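Local atomic coordinates of uncharacterized protein (PDB entry 3CLQ), a protein that is of unknown function but belongs to the AllG family and may therefore serve as, or resemble, a subunit of an oxamate carbamoyltransferase. Residues G160-D165 with V210-S215; S132-K137 with F223-S228; Q23-L28 with K119-G124; P39-T44 with T109-Y114. All coordinates share one frame; numbering follows the deposited sequence.

Contact 1 (G160-D165 with V210-S215)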
# COMPACT_ATOMS: atom_id res chain seq x y z
N GLY B 160 -19.97 -12.07 -9.05
CA GLY B 160 -19.31 -12.95 -10.03
C GLY B 160 -19.40 -12.53 -11.49
O GLY B 160 -18.37 -12.28 -12.12
N PRO B 161 -20.62 -12.48 -12.04
CA PRO B 161 -20.87 -12.02 -13.40
C PRO B 161 -20.25 -10.65 -13.68
O PRO B 161 -19.63 -10.43 -14.72
CB PRO B 161 -22.39 -11.93 -13.45
CG PRO B 161 -22.84 -13.00 -12.52
CD PRO B 161 -21.87 -12.92 -11.38
N LEU B 162 -20.40 -9.73 -12.73
CA LEU B 162 -19.77 -8.43 -12.83
C LEU B 162 -18.28 -8.60 -13.07
O LEU B 162 -17.71 -7.98 -13.97
CB LEU B 162 -20.02 -7.62 -11.57
CG LEU B 162 -19.82 -6.09 -11.61
CD1 LEU B 162 -19.91 -5.50 -10.22
CD2 LEU B 162 -18.49 -5.71 -12.22
N LEU B 163 -17.63 -9.45 -12.29
CA LEU B 163 -16.19 -9.59 -12.42
C LEU B 163 -15.81 -10.14 -13.77
O LEU B 163 -14.92 -9.63 -14.43
CB LEU B 163 -15.59 -10.46 -11.33
CG LEU B 163 -14.94 -9.64 -10.22
CD1 LEU B 163 -14.92 -8.23 -10.68
CD2 LEU B 163 -15.70 -9.76 -8.90
N HIS B 164 -16.51 -11.19 -14.18
CA HIS B 164 -16.28 -11.85 -15.46
C HIS B 164 -16.39 -10.86 -16.61
O HIS B 164 -15.54 -10.83 -17.49
CB HIS B 164 -17.32 -12.95 -15.64
CG HIS B 164 -17.40 -13.51 -17.03
ND1 HIS B 164 -16.64 -14.58 -17.45
CD2 HIS B 164 -18.21 -13.20 -18.07
CE1 HIS B 164 -16.95 -14.89 -18.69
NE2 HIS B 164 -17.89 -14.06 -19.10
N ASP B 165 -17.46 -10.06 -16.59
CA ASP B 165 -17.70 -9.07 -17.62
C ASP B 165 -16.60 -8.00 -17.62
O ASP B 165 -16.06 -7.63 -18.66
CB ASP B 165 -19.10 -8.46 -17.46
CG ASP B 165 -20.22 -9.47 -17.77
OD1 ASP B 165 -21.39 -9.03 -17.93
OD2 ASP B 165 -19.94 -10.70 -17.87
N VAL B 210 -16.63 -0.38 -14.46
CA VAL B 210 -17.47 0.71 -14.91
C VAL B 210 -17.91 0.56 -16.38
O VAL B 210 -18.92 1.12 -16.79
CB VAL B 210 -16.76 2.03 -14.65
CG1 VAL B 210 -17.42 3.16 -15.39
CG2 VAL B 210 -16.72 2.29 -13.15
N GLN B 211 -17.17 -0.23 -17.15
CA GLN B 211 -17.45 -0.39 -18.58
C GLN B 211 -18.53 -1.46 -18.82
O GLN B 211 -18.86 -1.82 -19.95
CB GLN B 211 -16.17 -0.76 -19.32
CG GLN B 211 -15.36 0.43 -19.74
CD GLN B 211 -14.05 0.05 -20.37
OE1 GLN B 211 -13.02 0.03 -19.70
NE2 GLN B 211 -14.09 -0.29 -21.65
N THR B 212 -19.08 -1.91 -17.71
CA THR B 212 -19.92 -3.08 -17.67
C THR B 212 -21.37 -2.62 -17.77
O THR B 212 -21.64 -1.42 -17.73
CB THR B 212 -19.63 -3.81 -16.37
OG1 THR B 212 -19.43 -5.20 -16.62
CG2 THR B 212 -20.73 -3.59 -15.36
N ASP B 213 -22.29 -3.55 -17.90
CA ASP B 213 -23.67 -3.14 -18.03
C ASP B 213 -24.42 -3.18 -16.72
O ASP B 213 -25.62 -2.93 -16.70
CB ASP B 213 -24.39 -3.93 -19.13
CG ASP B 213 -24.02 -3.43 -20.53
OD1 ASP B 213 -24.48 -4.06 -21.53
OD2 ASP B 213 -23.25 -2.42 -20.62
N PHE B 214 -23.72 -3.47 -15.64
CA PHE B 214 -24.33 -3.40 -14.31
C PHE B 214 -24.72 -1.95 -13.94
O PHE B 214 -24.10 -0.98 -14.38
CB PHE B 214 -23.42 -4.07 -13.27
CG PHE B 214 -23.39 -5.57 -13.39
CD1 PHE B 214 -24.10 -6.37 -12.51
CD2 PHE B 214 -22.69 -6.19 -14.42
CE1 PHE B 214 -24.09 -7.77 -12.64
CE2 PHE B 214 -22.68 -7.57 -14.56
CZ PHE B 214 -23.38 -8.37 -13.67
N SER B 215 -25.80 -1.82 -13.16
CA SER B 215 -26.33 -0.53 -12.79
C SER B 215 -25.43 0.20 -11.79
O SER B 215 -24.70 -0.45 -11.07
CB SER B 215 -27.69 -0.74 -12.14
OG SER B 215 -28.03 0.41 -11.37
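V210 turns its side chain away from G160-D165 and spends its backbone O on R216 NE of the second subunit, while Q211 packs on K220 of that same neighbour. T212 is the first residue to face the helix. Its OG1 comes to 3.4 Å from D165 CB, a van der Waals approach without a hydrogen bond, and its methyl CG2 lies 4.4 Å from L162 CD2. D213 is exposed, and its OD1 stays 6.9 Å from D165 OD1, so the two carboxylates would repel each other only mildly. The segment belongs to the short interhelical loop between helices 195-210 and 216-226, whose aromatic residue, F214, is laid on the kinked helix 146-168. With F214 CG anti to the carbonyl carbon (chi1 -72°), the ring reaches across so that L162 CB sits over the middle of one face, a CH-pi contact 4.0 Å from the centroid and only 8° off the normal. L162 CG, anti to its backbone N, continues along the same face toward F214 CG, and the leucine also packs on L219 and V222 of helix 216-226. The far end of the phenyl group, CZ, abuts the helix backbone at L162 N, 3.4 Å away. P161 CB touches this CZ from the ring edge at 3.7 Å. D165 OD1 also approaches the rim, 3.9 Å from F214 CE2, where the ring hydrogens would suit its negative charge. F214 O accepts a bond from R216 NH2 of the second subunit. S215 takes the N-cap position of helix 216-226, its N bonding weakly to Q218 OE1.

Contact 2 (S132-K137 with F223-S228)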
# COMPACT_ATOMS: atom_id res chain seq x y z
N SER B 132 -12.78 -14.31 -1.99
CA SER B 132 -13.10 -13.98 -0.62
C SER B 132 -14.56 -13.58 -0.52
O SER B 132 -15.02 -12.64 -1.16
CB SER B 132 -12.21 -12.82 -0.16
OG SER B 132 -12.77 -12.15 0.95
N GLU B 133 -15.32 -14.32 0.28
CA GLU B 133 -16.53 -13.77 0.85
C GLU B 133 -15.88 -12.78 1.77
O GLU B 133 -14.66 -12.87 1.96
CB GLU B 133 -17.23 -14.86 1.63
CG GLU B 133 -17.18 -16.18 0.88
CD GLU B 133 -17.44 -17.37 1.77
OE1 GLU B 133 -16.46 -18.09 2.08
OE2 GLU B 133 -18.62 -17.59 2.17
N GLN B 134 -16.55 -11.78 2.31
CA GLN B 134 -15.66 -10.76 2.91
C GLN B 134 -15.79 -10.59 4.41
O GLN B 134 -15.04 -9.84 5.02
CB GLN B 134 -15.72 -9.42 2.17
CG GLN B 134 -14.93 -9.38 0.85
CD GLN B 134 -13.54 -8.73 1.00
OE1 GLN B 134 -13.40 -7.50 0.98
NE2 GLN B 134 -12.52 -9.56 1.14
N LEU B 135 -16.75 -11.28 5.01
CA LEU B 135 -17.04 -11.08 6.43
C LEU B 135 -16.25 -12.04 7.34
O LEU B 135 -15.38 -12.80 6.88
CB LEU B 135 -18.56 -11.16 6.69
CG LEU B 135 -19.38 -9.84 6.65
CD1 LEU B 135 -19.29 -9.05 7.99
CD2 LEU B 135 -19.02 -8.94 5.45
N ALA B 136 -16.55 -11.98 8.65
CA ALA B 136 -16.02 -12.92 9.63
C ALA B 136 -16.95 -14.15 9.72
O ALA B 136 -16.47 -15.28 9.89
CB ALA B 136 -15.86 -12.26 10.97
N LYS B 137 -18.26 -13.95 9.60
CA LYS B 137 -19.21 -15.08 9.52
C LYS B 137 -19.23 -15.57 8.07
O LYS B 137 -19.92 -15.01 7.22
CB LYS B 137 -20.62 -14.68 9.99
CG LYS B 137 -21.45 -15.87 10.48
CD LYS B 137 -22.92 -15.83 10.02
CE LYS B 137 -23.90 -15.27 11.09
NZ LYS B 137 -23.87 -13.78 11.23
N PHE B 223 -18.85 -2.01 -4.19
CA PHE B 223 -17.76 -1.31 -3.52
C PHE B 223 -17.89 -1.49 -2.02
O PHE B 223 -16.90 -1.64 -1.32
CB PHE B 223 -17.77 0.18 -3.83
CG PHE B 223 -17.56 0.50 -5.27
CD1 PHE B 223 -16.47 -0.01 -5.96
CD2 PHE B 223 -18.46 1.35 -5.93
CE1 PHE B 223 -16.28 0.29 -7.30
CE2 PHE B 223 -18.27 1.67 -7.27
CZ PHE B 223 -17.19 1.14 -7.96
N GLU B 224 -19.13 -1.44 -1.53
CA GLU B 224 -19.36 -1.60 -0.11
C GLU B 224 -18.77 -2.94 0.32
O GLU B 224 -18.11 -3.04 1.35
CB GLU B 224 -20.84 -1.60 0.16
CG GLU B 224 -21.28 -0.93 1.44
CD GLU B 224 -22.70 -0.33 1.28
OE1 GLU B 224 -22.78 0.91 1.09
OE2 GLU B 224 -23.71 -1.10 1.29
N PHE B 225 -18.99 -3.95 -0.51
CA PHE B 225 -18.49 -5.29 -0.28
C PHE B 225 -16.94 -5.37 -0.36
O PHE B 225 -16.28 -6.01 0.47
CB PHE B 225 -19.15 -6.24 -1.29
CG PHE B 225 -18.68 -7.66 -1.21
CD1 PHE B 225 -19.35 -8.58 -0.40
CD2 PHE B 225 -17.61 -8.10 -1.95
CE1 PHE B 225 -18.95 -9.92 -0.33
CE2 PHE B 225 -17.19 -9.43 -1.88
CZ PHE B 225 -17.86 -10.34 -1.07
N LEU B 226 -16.37 -4.69 -1.35
CA LEU B 226 -14.95 -4.81 -1.58
C LEU B 226 -14.10 -4.14 -0.50
O LEU B 226 -12.98 -4.57 -0.25
CB LEU B 226 -14.57 -4.35 -2.99
CG LEU B 226 -15.04 -5.24 -4.18
CD1 LEU B 226 -14.85 -4.47 -5.49
CD2 LEU B 226 -14.37 -6.64 -4.26
N GLY B 227 -14.62 -3.13 0.18
CA GLY B 227 -13.89 -2.53 1.28
C GLY B 227 -14.43 -2.90 2.66
O GLY B 227 -14.14 -2.23 3.66
N SER B 228 -15.22 -3.97 2.74
CA SER B 228 -15.72 -4.38 4.04
C SER B 228 -14.63 -5.16 4.77
O SER B 228 -14.67 -5.38 5.98
CB SER B 228 -17.00 -5.21 3.88
OG SER B 228 -16.76 -6.34 3.07
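A loop that follows strand 126-130 lies here across the C-terminal end of helix 216-226, and Q134 is the side chain that bridges the two. Its CB points at the helix end and lands 3.4 Å from S228 OG, while also standing above the F225 ring near its rim. CG, set beside the backbone N (chi1 -78°), moves further in over the same face: it lies 3.5 Å from F225 CE2, and its CH-pi contact measures 3.9 Å to the ring centroid, 28° off the normal. The chain then bends sharply at chi2 (-98°), lifting the amide off the aromatic surface and carrying CD to 3.9 Å from F225 O. The tip thus ends beside the carbonyl oxygens of F225 and L226 in the last turn of the helix. The phenyl group is in place for this because F225 CG is anti to the backbone N, which sends the ring off the helix toward the loop. S132 O meets its edge, 3.7 Å from CZ, and E133 CA passes close by. Outside the two segments, W154 and L159 of helix 146-168 also pack on the ring, so this residue of helix 216-226 is packed between the loop and helix 146-168. E133, facing away from the helix end, bonds through OE2 to L139 N. At the surface L135 CD2 comes within 4.2 Å of S228 OG. That hydroxyl folds back on the helix and donates to F225 O at 2.7 Å from above the carbonyl plane, so this one oxygen accepts from both the OG and the backbone N of S228.

Contact 3 (Q23-L28 with K119-G124)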
# COMPACT_ATOMS: atom_id res chain seq x y z
N GLN B 23 10.71 -17.35 -12.84
CA GLN B 23 10.34 -16.69 -14.09
C GLN B 23 8.88 -16.82 -14.51
O GLN B 23 8.46 -16.19 -15.48
CB GLN B 23 11.24 -17.18 -15.21
CG GLN B 23 12.67 -16.90 -14.93
CD GLN B 23 13.57 -17.28 -16.08
OE1 GLN B 23 14.71 -16.84 -16.16
NE2 GLN B 23 13.06 -18.11 -16.99
N SER B 24 8.10 -17.67 -13.84
CA SER B 24 6.67 -17.68 -14.08
C SER B 24 6.13 -16.28 -13.92
O SER B 24 6.63 -15.51 -13.11
CB SER B 24 5.97 -18.57 -13.10
OG SER B 24 6.26 -19.91 -13.40
N LYS B 25 5.10 -15.97 -14.69
CA LYS B 25 4.49 -14.67 -14.62
C LYS B 25 2.99 -14.85 -14.68
O LYS B 25 2.39 -14.76 -15.74
CB LYS B 25 5.01 -13.79 -15.75
CG LYS B 25 5.40 -12.41 -15.30
CD LYS B 25 6.64 -11.88 -16.07
CE LYS B 25 6.28 -11.24 -17.38
NZ LYS B 25 5.17 -10.23 -17.29
N PRO B 26 2.37 -15.09 -13.53
CA PRO B 26 0.93 -15.30 -13.35
C PRO B 26 0.12 -14.06 -13.71
O PRO B 26 0.31 -12.99 -13.09
CB PRO B 26 0.80 -15.55 -11.86
CG PRO B 26 2.17 -15.87 -11.39
CD PRO B 26 3.10 -15.14 -12.25
N ILE B 27 -0.77 -14.20 -14.70
CA ILE B 27 -1.65 -13.12 -15.14
C ILE B 27 -3.11 -13.41 -14.81
O ILE B 27 -3.65 -14.47 -15.16
CB ILE B 27 -1.53 -12.86 -16.65
CG1 ILE B 27 -0.06 -12.67 -17.06
CG2 ILE B 27 -2.38 -11.64 -17.08
CD1 ILE B 27 0.65 -11.50 -16.37
N LEU B 28 -3.76 -12.48 -14.12
CA LEU B 28 -5.16 -12.67 -13.83
C LEU B 28 -5.88 -12.34 -15.11
O LEU B 28 -5.84 -11.17 -15.54
CB LEU B 28 -5.62 -11.73 -12.73
CG LEU B 28 -7.14 -11.74 -12.54
CD1 LEU B 28 -7.67 -13.17 -12.30
CD2 LEU B 28 -7.48 -10.88 -11.37
N LYS B 119 -3.34 -17.31 -15.44
CA LYS B 119 -2.67 -18.07 -16.47
C LYS B 119 -1.21 -17.69 -16.47
O LYS B 119 -0.90 -16.52 -16.36
CB LYS B 119 -3.29 -17.76 -17.83
CG LYS B 119 -2.89 -18.68 -18.96
CD LYS B 119 -3.77 -18.39 -20.19
CE LYS B 119 -2.95 -18.13 -21.48
NZ LYS B 119 -2.22 -16.80 -21.42
N ASN B 120 -0.32 -18.66 -16.58
CA ASN B 120 1.10 -18.35 -16.60
C ASN B 120 1.57 -17.79 -17.95
O ASN B 120 1.61 -18.51 -18.95
CB ASN B 120 1.89 -19.59 -16.25
CG ASN B 120 3.31 -19.27 -15.81
OD1 ASN B 120 3.87 -18.22 -16.17
ND2 ASN B 120 3.90 -20.17 -15.03
N GLU B 121 1.97 -16.52 -17.97
CA GLU B 121 2.41 -15.88 -19.22
C GLU B 121 3.68 -16.52 -19.76
O GLU B 121 3.95 -16.49 -20.97
CB GLU B 121 2.62 -14.38 -19.03
CG GLU B 121 2.88 -13.60 -20.32
CD GLU B 121 3.23 -12.11 -20.10
OE1 GLU B 121 4.43 -11.77 -19.90
OE2 GLU B 121 2.31 -11.26 -20.14
N THR B 122 4.48 -17.12 -18.88
CA THR B 122 5.74 -17.68 -19.34
C THR B 122 5.56 -19.13 -19.78
O THR B 122 6.08 -19.54 -20.82
CB THR B 122 6.81 -17.59 -18.24
OG1 THR B 122 6.87 -16.25 -17.75
CG2 THR B 122 8.18 -17.98 -18.76
N TYR B 123 4.82 -19.90 -18.99
CA TYR B 123 4.84 -21.37 -19.10
C TYR B 123 3.47 -21.92 -19.50
O TYR B 123 3.30 -23.12 -19.79
CB TYR B 123 5.39 -21.99 -17.80
CG TYR B 123 6.87 -21.69 -17.63
CD1 TYR B 123 7.79 -22.18 -18.56
CD2 TYR B 123 7.36 -20.87 -16.58
CE1 TYR B 123 9.15 -21.90 -18.48
CE2 TYR B 123 8.74 -20.58 -16.48
CZ TYR B 123 9.63 -21.10 -17.46
OH TYR B 123 11.01 -20.88 -17.46
N GLY B 124 2.49 -21.03 -19.50
CA GLY B 124 1.20 -21.32 -20.07
C GLY B 124 0.28 -22.24 -19.30
O GLY B 124 -0.69 -22.75 -19.87
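K25 and E121 run side by side in the same direction, and their tips meet in a salt bridge whose hydrogen bond, K25 NZ to E121 OE1, is weak at 3.1 Å. I27 crosses the glutamate stem obliquely, bringing CG1 to 3.7 Å from E121 CB. N120 lies with P26 on the opposite sheet face from I27 and K119. Its CG is anti to the backbone N, which swings the amide to the S24-K25 backbone: OD1 accepts K25 N at 3.0 Å and also T122 N, the latter closing an Asx turn as the strand ends. ND2 donates at 2.9 Å to S24 OG, which lies close to the amide plane of N120, and the edge of the Y123 ring faces that hydroxyl. T122 OG1 donates in the carbonyl plane to Q23 O at 2.8 Å. Antiparallel pairing starts alongside: I27 and K119 exchange both backbone bonds, and E121 N donates to K25 O. Strands 26-33 and 114-120 are the central pair of a four-stranded antiparallel sheet, flanked by 174-175 and 126-130 respectively; S24 and N120 pack on helix 234-247, while K25 and P26 touch R177 of helix 176-183.

Contact 4 (P39-T44 with T109-Y114)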
# COMPACT_ATOMS: atom_id res chain seq x y z
N PRO B 39 -10.41 -28.10 -14.51
CA PRO B 39 -10.18 -29.46 -15.02
C PRO B 39 -10.96 -30.51 -14.23
O PRO B 39 -11.05 -30.41 -13.00
CB PRO B 39 -8.67 -29.68 -14.82
CG PRO B 39 -8.10 -28.40 -14.32
CD PRO B 39 -9.23 -27.58 -13.79
N ASP B 40 -11.53 -31.49 -14.93
CA ASP B 40 -12.24 -32.64 -14.33
C ASP B 40 -13.30 -32.25 -13.31
O ASP B 40 -13.38 -32.84 -12.24
CB ASP B 40 -11.25 -33.62 -13.70
CG ASP B 40 -9.99 -33.79 -14.52
OD1 ASP B 40 -8.91 -33.31 -14.07
OD2 ASP B 40 -10.08 -34.40 -15.61
N MSE B 41 -14.10 -31.26 -13.63
CA MSE B 41 -15.22 -30.90 -12.78
C MSE B 41 -16.50 -31.65 -13.17
O MSE B 41 -16.77 -31.88 -14.35
CB MSE B 41 -15.47 -29.40 -12.88
CG MSE B 41 -16.14 -28.82 -11.66
SE MSE B 41 -14.87 -28.67 -10.19
CE MSE B 41 -15.96 -27.68 -8.91
N THR B 42 -17.29 -32.03 -12.18
CA THR B 42 -18.64 -32.50 -12.46
C THR B 42 -19.55 -31.79 -11.47
O THR B 42 -19.07 -31.16 -10.52
CB THR B 42 -18.75 -34.03 -12.30
OG1 THR B 42 -18.77 -34.36 -10.91
CG2 THR B 42 -17.57 -34.72 -12.97
N GLU B 43 -20.86 -31.87 -11.68
CA GLU B 43 -21.78 -31.11 -10.83
C GLU B 43 -21.89 -31.67 -9.42
O GLU B 43 -22.41 -31.01 -8.52
CB GLU B 43 -23.17 -31.00 -11.48
CG GLU B 43 -23.96 -29.80 -10.94
CD GLU B 43 -24.97 -29.26 -11.95
OE1 GLU B 43 -25.86 -30.04 -12.40
OE2 GLU B 43 -24.87 -28.05 -12.27
N THR B 44 -21.40 -32.89 -9.24
CA THR B 44 -21.44 -33.55 -7.95
C THR B 44 -20.02 -33.65 -7.38
O THR B 44 -19.69 -34.59 -6.65
CB THR B 44 -22.09 -34.96 -8.06
OG1 THR B 44 -21.21 -35.85 -8.77
CG2 THR B 44 -23.42 -34.89 -8.81
N THR B 109 -14.92 -25.57 -2.51
CA THR B 109 -15.17 -24.91 -3.78
C THR B 109 -16.07 -25.81 -4.62
O THR B 109 -15.70 -26.94 -4.93
CB THR B 109 -13.84 -24.62 -4.47
OG1 THR B 109 -13.02 -23.89 -3.56
CG2 THR B 109 -14.01 -23.80 -5.72
N SER B 110 -17.26 -25.32 -4.94
CA SER B 110 -18.25 -26.12 -5.61
C SER B 110 -18.56 -25.53 -6.97
O SER B 110 -18.35 -24.35 -7.17
CB SER B 110 -19.52 -26.18 -4.78
OG SER B 110 -20.31 -25.02 -4.97
N PRO B 111 -19.07 -26.34 -7.90
CA PRO B 111 -19.25 -25.97 -9.31
C PRO B 111 -19.74 -24.55 -9.57
O PRO B 111 -19.29 -23.94 -10.55
CB PRO B 111 -20.29 -26.97 -9.79
CG PRO B 111 -20.00 -28.18 -8.99
CD PRO B 111 -19.52 -27.72 -7.65
N ASN B 112 -20.63 -24.02 -8.73
CA ASN B 112 -21.22 -22.69 -8.98
C ASN B 112 -20.60 -21.49 -8.25
O ASN B 112 -21.10 -20.36 -8.35
CB ASN B 112 -22.73 -22.72 -8.80
CG ASN B 112 -23.39 -23.56 -9.84
OD1 ASN B 112 -23.38 -23.21 -11.02
ND2 ASN B 112 -23.94 -24.68 -9.43
N MSE B 113 -19.51 -21.72 -7.53
CA MSE B 113 -18.74 -20.60 -7.02
C MSE B 113 -17.91 -20.04 -8.15
O MSE B 113 -17.51 -20.77 -9.06
CB MSE B 113 -17.85 -21.04 -5.87
CG MSE B 113 -18.65 -21.34 -4.65
SE MSE B 113 -17.59 -22.21 -3.27
CE MSE B 113 -18.95 -23.49 -2.71
N TYR B 114 -17.66 -18.73 -8.11
CA TYR B 114 -16.79 -18.11 -9.09
C TYR B 114 -15.35 -18.26 -8.64
O TYR B 114 -15.08 -18.21 -7.44
CB TYR B 114 -17.16 -16.64 -9.26
CG TYR B 114 -18.16 -16.47 -10.36
CD1 TYR B 114 -19.51 -16.76 -10.14
CD2 TYR B 114 -17.76 -16.09 -11.63
CE1 TYR B 114 -20.45 -16.64 -11.18
CE2 TYR B 114 -18.68 -15.96 -12.66
CZ TYR B 114 -20.02 -16.24 -12.43
OH TYR B 114 -20.92 -16.13 -13.44
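Three torsions carry the methyl of selenomethionine M41 to P111: CG is anti to the backbone N (chi1 -154°), the chain bends at chi2 (75°), and the last bond runs out extended (chi3 173°). CE therefore comes nearest to the backbone side of the proline, 3.5 Å from P111 N and 3.7 Å from P111 CA. It also packs on the ring at P111 CD, 3.8 Å away, and lies 3.9 Å from S110 C, so that the methyl covers the peptide link between S110 and P111. P111 CB is directed toward P39-T44, and its CG meets two backbone oxygens, T42 O at 3.5 Å and E43 O at 3.7 Å. No hydrogen bond spans the two segments; these carbonyl oxygens face ring C-H groups. Both segments are loops: P39-T44 links helix 34-37 to strand 45-48, and T109-Y114 leads straight into strand 114-120, an inner strand of the four-stranded antiparallel sheet. P111 fills the second position of a type I beta turn from S110 to M113, closed by M113 N to S110 O at 2.9 Å. Backbone bonds of P111 with I35 and of M113 with A34 also hold the turn, as does N112, whose OD1 accepts from K33 NZ while ND2 donates to E73 OE1. I35 also touches both M41 and P111, bringing helix 34-37 into the same apolar cluster. T42 turns its CB away from the turn, and its OG1 bonds to T45 OG1 and receives a weak bond from T44 N.

From the N terminus, contact 3 opens first at 23-28, where strand 26-33 begins, and contact 4 opens soon after at 39-44. Contact 4 closes at 109-114 and contact 3 at 119-124, at the two ends of strand 114-120, so the shorter loop lies within the longer one. A second pair follows in series: contact 2 opens at 132-137, contact 1 opens at 160-165 and closes at 210-215, and contact 2 closes last at 223-228, again without crossing. Contact 3 pairs two sheet strands and contact 4 joins two loops; contacts 1 and 2 each set a loop against a helix, and both touch the second subunit. Y114 of contact 4 packs on G160 and P161 of contact 1, linking the two pairs.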